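Local coordinates for SusD-like protein BACOVA_02651 (Bacteroides ovatus, PDB 5E75) that binds polysaccharide at the cell surface and probably captures xyloglucan before it is transported into the periplasm for degradation, at residues D405-I408 with R409-V413; Y419-W422 with Y423-V426; K435-N438 with Y439-N442. All coordinates share one frame; numbering follows the deposited sequence.

Interaction 1: D405-I408 with R409-V413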
loop_
_atom_site.group_PDB
_atom_site.type_symbol
_atom_site.label_atom_id
_atom_site.label_comp_id
_atom_site.label_asym_id
_atom_site.label_seq_id
_atom_site.Cartn_x
_atom_site.Cartn_y
_atom_site.Cartn_z
ATOM N N ASP A 405 -7.028 -14.434 12.290
ATOM C CA ASP A 405 -5.586 -14.459 12.494
ATOM C C ASP A 405 -4.838 -14.991 11.273
ATOM O O ASP A 405 -3.750 -14.505 10.945
ATOM C CB ASP A 405 -5.229 -15.287 13.732
ATOM C CG ASP A 405 -5.614 -14.604 15.023
ATOM O OD1 ASP A 405 -5.717 -13.359 15.060
ATOM O OD2 ASP A 405 -5.809 -15.335 16.022
ATOM N N ASP A 406 -5.413 -15.962 10.581
ATOM C CA ASP A 406 -4.806 -16.482 9.362
ATOM C C ASP A 406 -4.812 -15.414 8.276
ATOM O O ASP A 406 -3.855 -15.296 7.515
ATOM C CB ASP A 406 -5.554 -17.714 8.842
ATOM C CG ASP A 406 -5.428 -18.906 9.750
ATOM O OD1 ASP A 406 -4.291 -19.260 10.126
ATOM O OD2 ASP A 406 -6.479 -19.492 10.081
ATOM N N ILE A 407 -5.885 -14.634 8.212
ATOM C CA ILE A 407 -5.999 -13.580 7.207
ATOM C C ILE A 407 -5.011 -12.453 7.472
ATOM O O ILE A 407 -4.371 -11.953 6.534
ATOM C CB ILE A 407 -7.438 -13.052 7.120
ATOM C CG1 ILE A 407 -8.321 -14.188 6.601
ATOM C CG2 ILE A 407 -7.522 -11.829 6.217
ATOM C CD1 ILE A 407 -9.799 -13.914 6.580
ATOM N N ILE A 408 -4.847 -12.070 8.730
ATOM C CA ILE A 408 -3.893 -11.026 9.085
ATOM C C ILE A 408 -2.487 -11.445 8.645
ATOM O O ILE A 408 -1.756 -10.666 8.033
ATOM C CB ILE A 408 -3.925 -10.685 10.595
ATOM C CG1 ILE A 408 -5.263 -10.027 10.944
ATOM C CG2 ILE A 408 -2.743 -9.786 10.978
ATOM C CD1 ILE A 408 -5.533 -9.935 12.461
ATOM N N ARG A 409 -2.093 -12.681 8.952
ATOM C CA ARG A 409 -0.758 -13.138 8.619
ATOM C C ARG A 409 -0.586 -13.207 7.119
ATOM O O ARG A 409 0.440 -12.796 6.597
ATOM C CB ARG A 409 -0.492 -14.515 9.246
ATOM C CG ARG A 409 0.944 -15.003 9.116
ATOM C CD ARG A 409 1.136 -16.326 9.831
ATOM N NE ARG A 409 2.547 -16.655 9.902
ATOM C CZ ARG A 409 3.075 -17.646 10.609
ATOM N NH1 ARG A 409 2.307 -18.446 11.322
ATOM N NH2 ARG A 409 4.383 -17.816 10.604
ATOM N N GLU A 410 -1.594 -13.723 6.431
ATOM C CA GLU A 410 -1.522 -13.915 4.995
ATOM C C GLU A 410 -1.392 -12.577 4.279
ATOM O O GLU A 410 -0.603 -12.443 3.339
ATOM C CB GLU A 410 -2.733 -14.694 4.458
ATOM C CG GLU A 410 -2.464 -15.350 3.098
ATOM C CD GLU A 410 -1.381 -16.411 3.158
ATOM O OE1 GLU A 410 -1.184 -17.014 4.247
ATOM O OE2 GLU A 410 -0.734 -16.647 2.119
ATOM N N ARG A 411 -2.150 -11.572 4.722
ATOM C CA ARG A 411 -2.041 -10.260 4.108
ATOM C C ARG A 411 -0.666 -9.646 4.357
ATOM O O ARG A 411 -0.074 -9.063 3.444
ATOM C CB ARG A 411 -3.155 -9.331 4.589
ATOM C CG ARG A 411 -4.520 -9.705 4.045
ATOM C CD ARG A 411 -5.581 -8.686 4.435
ATOM N NE ARG A 411 -5.382 -7.438 3.721
ATOM C CZ ARG A 411 -5.868 -7.158 2.515
ATOM N NH1 ARG A 411 -6.690 -7.974 1.883
ATOM N NH2 ARG A 411 -5.577 -5.995 1.940
ATOM N N ARG A 412 -0.139 -9.751 5.569
ATOM C CA ARG A 412 1.177 -9.184 5.840
ATOM C C ARG A 412 2.229 -9.741 4.893
ATOM O O ARG A 412 3.031 -8.972 4.340
ATOM C CB ARG A 412 1.593 -9.400 7.302
ATOM C CG ARG A 412 0.813 -8.553 8.292
ATOM C CD ARG A 412 1.341 -8.641 9.716
ATOM N NE ARG A 412 2.670 -8.039 9.811
ATOM C CZ ARG A 412 3.501 -8.168 10.846
ATOM N NH1 ARG A 412 3.174 -8.887 11.921
ATOM N NH2 ARG A 412 4.695 -7.592 10.793
ATOM N N VAL A 413 2.249 -11.067 4.705
ATOM C CA VAL A 413 3.257 -11.681 3.863
ATOM C C VAL A 413 2.986 -11.487 2.368
ATOM O O VAL A 413 3.923 -11.398 1.586
ATOM C CB VAL A 413 3.515 -13.196 4.177
ATOM C CG1 VAL A 413 4.020 -13.405 5.597
ATOM C CG2 VAL A 413 2.307 -14.034 3.971
HETATM O O HOH W 1 -2.337 -17.485 6.726
#

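Interaction 2: Y419-W422 with Y423-V426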
loop_
_atom_site.group_PDB
_atom_site.type_symbol
_atom_site.label_atom_id
_atom_site.label_comp_id
_atom_site.label_asym_id
_atom_site.label_seq_id
_atom_site.Cartn_x
_atom_site.Cartn_y
_atom_site.Cartn_z
ATOM N N TYR A 419 3.534 -0.956 0.975
ATOM C CA TYR A 419 3.008 0.285 1.550
ATOM C C TYR A 419 1.505 0.227 1.755
ATOM O O TYR A 419 0.822 1.239 1.624
ATOM C CB TYR A 419 3.428 1.493 0.697
ATOM C CG TYR A 419 4.774 1.312 -0.012
ATOM C CD1 TYR A 419 5.950 1.055 0.679
ATOM C CD2 TYR A 419 4.835 1.388 -1.398
ATOM C CE1 TYR A 419 7.174 0.871 -0.027
ATOM C CE2 TYR A 419 6.023 1.215 -2.087
ATOM C CZ TYR A 419 7.168 0.945 -1.398
ATOM O OH TYR A 419 8.323 0.792 -2.155
ATOM N N SER A 420 1.009 -0.959 2.101
ATOM C CA SER A 420 -0.413 -1.186 2.293
ATOM C C SER A 420 -0.774 -1.770 3.661
ATOM O O SER A 420 -1.893 -1.602 4.123
ATOM C CB SER A 420 -0.927 -2.130 1.205
ATOM O OG SER A 420 -0.195 -3.340 1.209
ATOM N N ASN A 421 0.143 -2.471 4.304
ATOM C CA ASN A 421 -0.207 -3.188 5.516
ATOM C C ASN A 421 -0.702 -2.277 6.624
ATOM O O ASN A 421 -1.588 -2.670 7.368
ATOM C CB ASN A 421 0.953 -4.065 6.009
ATOM C CG ASN A 421 1.152 -5.321 5.178
ATOM O OD1 ASN A 421 0.226 -5.816 4.524
ATOM N ND2 ASN A 421 2.358 -5.848 5.219
ATOM N N TRP A 422 -0.172 -1.065 6.751
ATOM C CA TRP A 422 -0.613 -0.211 7.853
ATOM C C TRP A 422 -2.090 0.144 7.717
ATOM O O TRP A 422 -2.831 0.164 8.695
ATOM C CB TRP A 422 0.217 1.062 8.000
ATOM C CG TRP A 422 -0.363 1.946 9.083
ATOM C CD1 TRP A 422 -0.830 3.222 8.947
ATOM C CD2 TRP A 422 -0.558 1.593 10.464
ATOM N NE1 TRP A 422 -1.307 3.692 10.155
ATOM C CE2 TRP A 422 -1.149 2.706 11.099
ATOM C CE3 TRP A 422 -0.298 0.446 11.220
ATOM C CZ2 TRP A 422 -1.488 2.690 12.444
ATOM C CZ3 TRP A 422 -0.637 0.434 12.547
ATOM C CH2 TRP A 422 -1.206 1.553 13.156
ATOM N N TYR A 423 -2.519 0.457 6.498
ATOM C CA TYR A 423 -3.910 0.847 6.283
ATOM C C TYR A 423 -4.851 -0.280 6.677
ATOM O O TYR A 423 -5.915 -0.031 7.251
ATOM C CB TYR A 423 -4.130 1.261 4.817
ATOM C CG TYR A 423 -3.258 2.427 4.385
ATOM C CD1 TYR A 423 -3.559 3.698 4.818
ATOM C CD2 TYR A 423 -2.190 2.273 3.500
ATOM C CE1 TYR A 423 -2.808 4.785 4.426
ATOM C CE2 TYR A 423 -1.396 3.354 3.140
ATOM C CZ TYR A 423 -1.731 4.604 3.606
ATOM O OH TYR A 423 -1.036 5.750 3.262
ATOM N N ASP A 424 -4.468 -1.516 6.377
ATOM C CA ASP A 424 -5.255 -2.671 6.781
ATOM C C ASP A 424 -5.281 -2.808 8.308
ATOM O O ASP A 424 -6.313 -3.158 8.876
ATOM C CB ASP A 424 -4.705 -3.955 6.176
ATOM C CG ASP A 424 -4.839 -4.008 4.692
ATOM O OD1 ASP A 424 -5.648 -3.255 4.145
ATOM O OD2 ASP A 424 -4.139 -4.857 4.096
ATOM N N MET A 425 -4.163 -2.534 8.972
ATOM C CA MET A 425 -4.110 -2.608 10.428
ATOM C C MET A 425 -5.005 -1.550 11.083
ATOM O O MET A 425 -5.613 -1.831 12.116
ATOM C CB MET A 425 -2.677 -2.505 10.943
ATOM C CG MET A 425 -1.878 -3.742 10.668
ATOM S SD MET A 425 -0.163 -3.549 11.130
ATOM C CE MET A 425 0.457 -5.195 10.751
ATOM N N VAL A 426 -5.103 -0.352 10.504
ATOM C CA VAL A 426 -6.013 0.658 11.045
ATOM C C VAL A 426 -7.466 0.199 10.910
ATOM O O VAL A 426 -8.261 0.350 11.850
ATOM C CB VAL A 426 -5.801 2.042 10.384
ATOM C CG1 VAL A 426 -6.817 3.039 10.890
ATOM C CG2 VAL A 426 -4.377 2.528 10.660
HETATM O O HOH W 2 -1.881 -4.999 2.854
#

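Interaction 3: K435-N438 with Y439-N442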
loop_
_atom_site.group_PDB
_atom_site.type_symbol
_atom_site.label_atom_id
_atom_site.label_comp_id
_atom_site.label_asym_id
_atom_site.label_seq_id
_atom_site.Cartn_x
_atom_site.Cartn_y
_atom_site.Cartn_z
ATOM N N LYS A 435 -8.051 -6.177 20.579
ATOM C CA LYS A 435 -7.219 -7.187 19.935
ATOM C C LYS A 435 -6.025 -6.531 19.240
ATOM O O LYS A 435 -4.886 -6.988 19.353
ATOM C CB LYS A 435 -8.024 -7.973 18.900
ATOM C CG LYS A 435 -7.201 -8.961 18.068
ATOM C CD LYS A 435 -8.005 -9.538 16.908
ATOM C CE LYS A 435 -7.202 -10.559 16.112
ATOM N NZ LYS A 435 -6.883 -11.751 16.949
ATOM N N MET A 436 -6.280 -5.497 18.454
ATOM C CA MET A 436 -5.192 -4.922 17.678
ATOM C C MET A 436 -4.181 -4.129 18.500
ATOM O O MET A 436 -3.009 -4.122 18.170
ATOM C CB MET A 436 -5.734 -4.075 16.524
ATOM C CG MET A 436 -6.521 -4.883 15.502
ATOM S SD MET A 436 -5.725 -6.401 14.933
ATOM C CE MET A 436 -4.227 -5.775 14.198
ATOM N N LEU A 437 -4.601 -3.469 19.575
ATOM C CA LEU A 437 -3.630 -2.824 20.444
ATOM C C LEU A 437 -2.709 -3.880 21.062
ATOM O O LEU A 437 -1.500 -3.679 21.168
ATOM C CB LEU A 437 -4.327 -2.007 21.529
ATOM C CG LEU A 437 -5.019 -0.732 21.026
ATOM C CD1 LEU A 437 -5.830 -0.113 22.163
ATOM C CD2 LEU A 437 -4.038 0.267 20.443
ATOM N N ASN A 438 -3.270 -5.015 21.465
ATOM C CA ASN A 438 -2.441 -6.097 21.999
ATOM C C ASN A 438 -1.488 -6.612 20.926
ATOM O O ASN A 438 -0.305 -6.839 21.180
ATOM C CB ASN A 438 -3.326 -7.226 22.519
ATOM C CG ASN A 438 -2.525 -8.400 23.027
ATOM O OD1 ASN A 438 -2.376 -9.411 22.341
ATOM N ND2 ASN A 438 -1.983 -8.261 24.226
ATOM N N TYR A 439 -2.004 -6.749 19.703
ATOM C CA TYR A 439 -1.183 -7.151 18.563
ATOM C C TYR A 439 -0.009 -6.167 18.383
ATOM O O TYR A 439 1.148 -6.567 18.319
ATOM C CB TYR A 439 -2.054 -7.209 17.297
ATOM C CG TYR A 439 -1.380 -7.801 16.071
ATOM C CD1 TYR A 439 -0.431 -7.076 15.352
ATOM C CD2 TYR A 439 -1.711 -9.070 15.620
ATOM C CE1 TYR A 439 0.195 -7.616 14.245
ATOM C CE2 TYR A 439 -1.101 -9.609 14.498
ATOM C CZ TYR A 439 -0.154 -8.876 13.818
ATOM O OH TYR A 439 0.457 -9.397 12.711
ATOM N N PHE A 440 -0.294 -4.869 18.309
ATOM C CA PHE A 440 0.767 -3.883 18.054
ATOM C C PHE A 440 1.835 -3.898 19.152
ATOM O O PHE A 440 3.025 -3.763 18.864
ATOM C CB PHE A 440 0.191 -2.465 17.930
ATOM C CG PHE A 440 -0.830 -2.290 16.841
ATOM C CD1 PHE A 440 -0.785 -3.014 15.667
ATOM C CD2 PHE A 440 -1.851 -1.385 17.017
ATOM C CE1 PHE A 440 -1.753 -2.832 14.689
ATOM C CE2 PHE A 440 -2.809 -1.198 16.050
ATOM C CZ PHE A 440 -2.773 -1.930 14.901
ATOM N N ASN A 441 1.402 -4.059 20.398
ATOM C CA ASN A 441 2.317 -4.111 21.531
ATOM C C ASN A 441 3.110 -5.398 21.610
ATOM O O ASN A 441 4.056 -5.480 22.389
ATOM C CB ASN A 441 1.546 -3.892 22.833
ATOM C CG ASN A 441 1.210 -2.428 23.065
ATOM O OD1 ASN A 441 2.092 -1.583 23.075
ATOM N ND2 ASN A 441 -0.071 -2.124 23.214
ATOM N N ASN A 442 2.740 -6.388 20.821
ATOM C CA ASN A 442 3.466 -7.643 20.769
ATOM C C ASN A 442 4.277 -7.842 19.506
ATOM O O ASN A 442 4.754 -8.939 19.247
ATOM C CB ASN A 442 2.505 -8.808 21.012
ATOM C CG ASN A 442 2.247 -9.029 22.491
ATOM O OD1 ASN A 442 3.081 -9.605 23.190
ATOM N ND2 ASN A 442 1.129 -8.524 22.987
#

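Interaction 1: D405-I408 with R409-V413
D406 and E410, one helical turn apart, are joined twice: by the backbone bond from E410 N to D406 O (3.0 Å) and by a water that donates to both D406 O and E410 OE1, at 2.8 Å from E410 OE1. The carbonyl thus receives two hydrogens. Three further backbone bonds of the same i to i+4 kind, from R409 N to D405 O, R411 N to I407 O (2.9 Å) and R412 N to I408 O, make this continuous helix.

Apolar contact is lighter. I407 and R411 run side by side, and CG2 of I407 meets CD of R411 at 4.1 Å; chi1 of -66° sets I407 CG1 beside the backbone N and turns CG2 anti to it, alongside the arginine's methylenes. Arginine suits such a place because its aliphatic part packs while its guanidinium reaches onward.

The charged ends find their mates farther off. E410 faces two arginines, R299 and R391, R411 two aspartates, D362 and D424, and R412 pairs with D287, a network that probably neutralises these buried charges. The arrangement is that of an ordinary alpha-helix in the SusD fold, helix 404-415, whose isoleucines pack on helices 360-372 and 421-431 and whose R411 and R412 bridge to helices 360-372, 421-431 and 286-291.

Interaction 2: Y419-W422 with Y423-V426
W422 meets the next turn of its helix with most of its indole. From CB, beside the start of Y423, CG runs anti to the backbone N (chi1 175°) and carries the ring toward M425 and V426. There CG2 of V426 sits over one face, 3.3 Å from both W422 NE1 and W422 CE2 and 3.4 Å from W422 CZ2, a CH-pi contact offset toward the rim. On the benzo side, W422 CE3 touches M425 CB at 3.8 Å and W422 CZ3 lies 3.9 Å from the same M425 CB, while M425 SD stands at the ring edge, 5.2 Å from the six-membered ring centroid of W422: a Met-aromatic contact. A flat, wide indole suits this place, offering a face to V426 and an edge to the sulfur. With an alanine here, V426 CG2 and M425 SD would probably lose their aromatic partner, and a gap would open beside F440.

This is the N-terminal start of helix 421-431 in the SusD fold, with S420 at the N-cap position. D424 N reaches S420 O only weakly, at 3.4 Å. One water accepts from S420 OG and donates to N421 OD1 and to OD2 of D424, R411's partner; N421 ND2 bonds to D50 OD1. Y423, its ring edge turned to Y419 O, bonds through OH to Y35.

Interaction 3: K435-N438 with Y439-N442
M436 serves two aromatic rings of the following turn at once. Its chain is bent at both chi2 (-48°) and chi3, which curls the methyl back: CE lies over one face of Y439, 4.0 Å from CG of that ring, and touches F440 CE1 at 3.9 Å. The sulfur is 5.3 Å from the Y439 centroid and oblique to the ring, a Met-aromatic contact. A flexible, unbranched thioether suits this place, since its bends let one methyl reach both rings. F440 has a further neighbour, for M436 O stands over one of its faces, 3.1 Å from F440 CG.

Among the polar contacts, backbone bonds run from Y439 N to K435 O, F440 N to M436 O (2.8 Å) and N441 N to L437 O. Near the C-terminal end a side chain adds to these: N442 ND2 donates to N438 O at 2.9 Å. This bond is fairly straight at the hydrogen (162°), and the oxygen lies near the amide plane of N442, but the donor sits above the carbonyl plane. Asparagine fits here because its short amide can reach back to a carbonyl of the last turn.

Helix 433-441 lies against helix 421-431 through M436, L437 and F440, and against helix 404-415 through K435 and Y439, while L437 and F440 also touch I493 of helix 490-493.

The three interactions lie on successive helices of the SusD fold, 404-415, 421-431 and 433-441, and each touches the other two. Between interactions 1 and 2, R411 NH2 pairs with D424 OD2 at 2.8 Å, and R412 CD packs on M425 CE. Interactions 1 and 3 meet through a salt bridge from K435 NZ to D405 OD1 (2.7 Å) and a probable hydrogen bond between R412 NH1 and Y439 OH. Interactions 2 and 3 join by apolar contact, with M425 CB 3.9 Å from F440 CE1. The side chain of R409 is about 4 Å from a bound PEG (di(hydroxyethyl)ether), probably from the crystallisation liquor. The side chain of Y439 is likewise about 4 Å from a bound PEG.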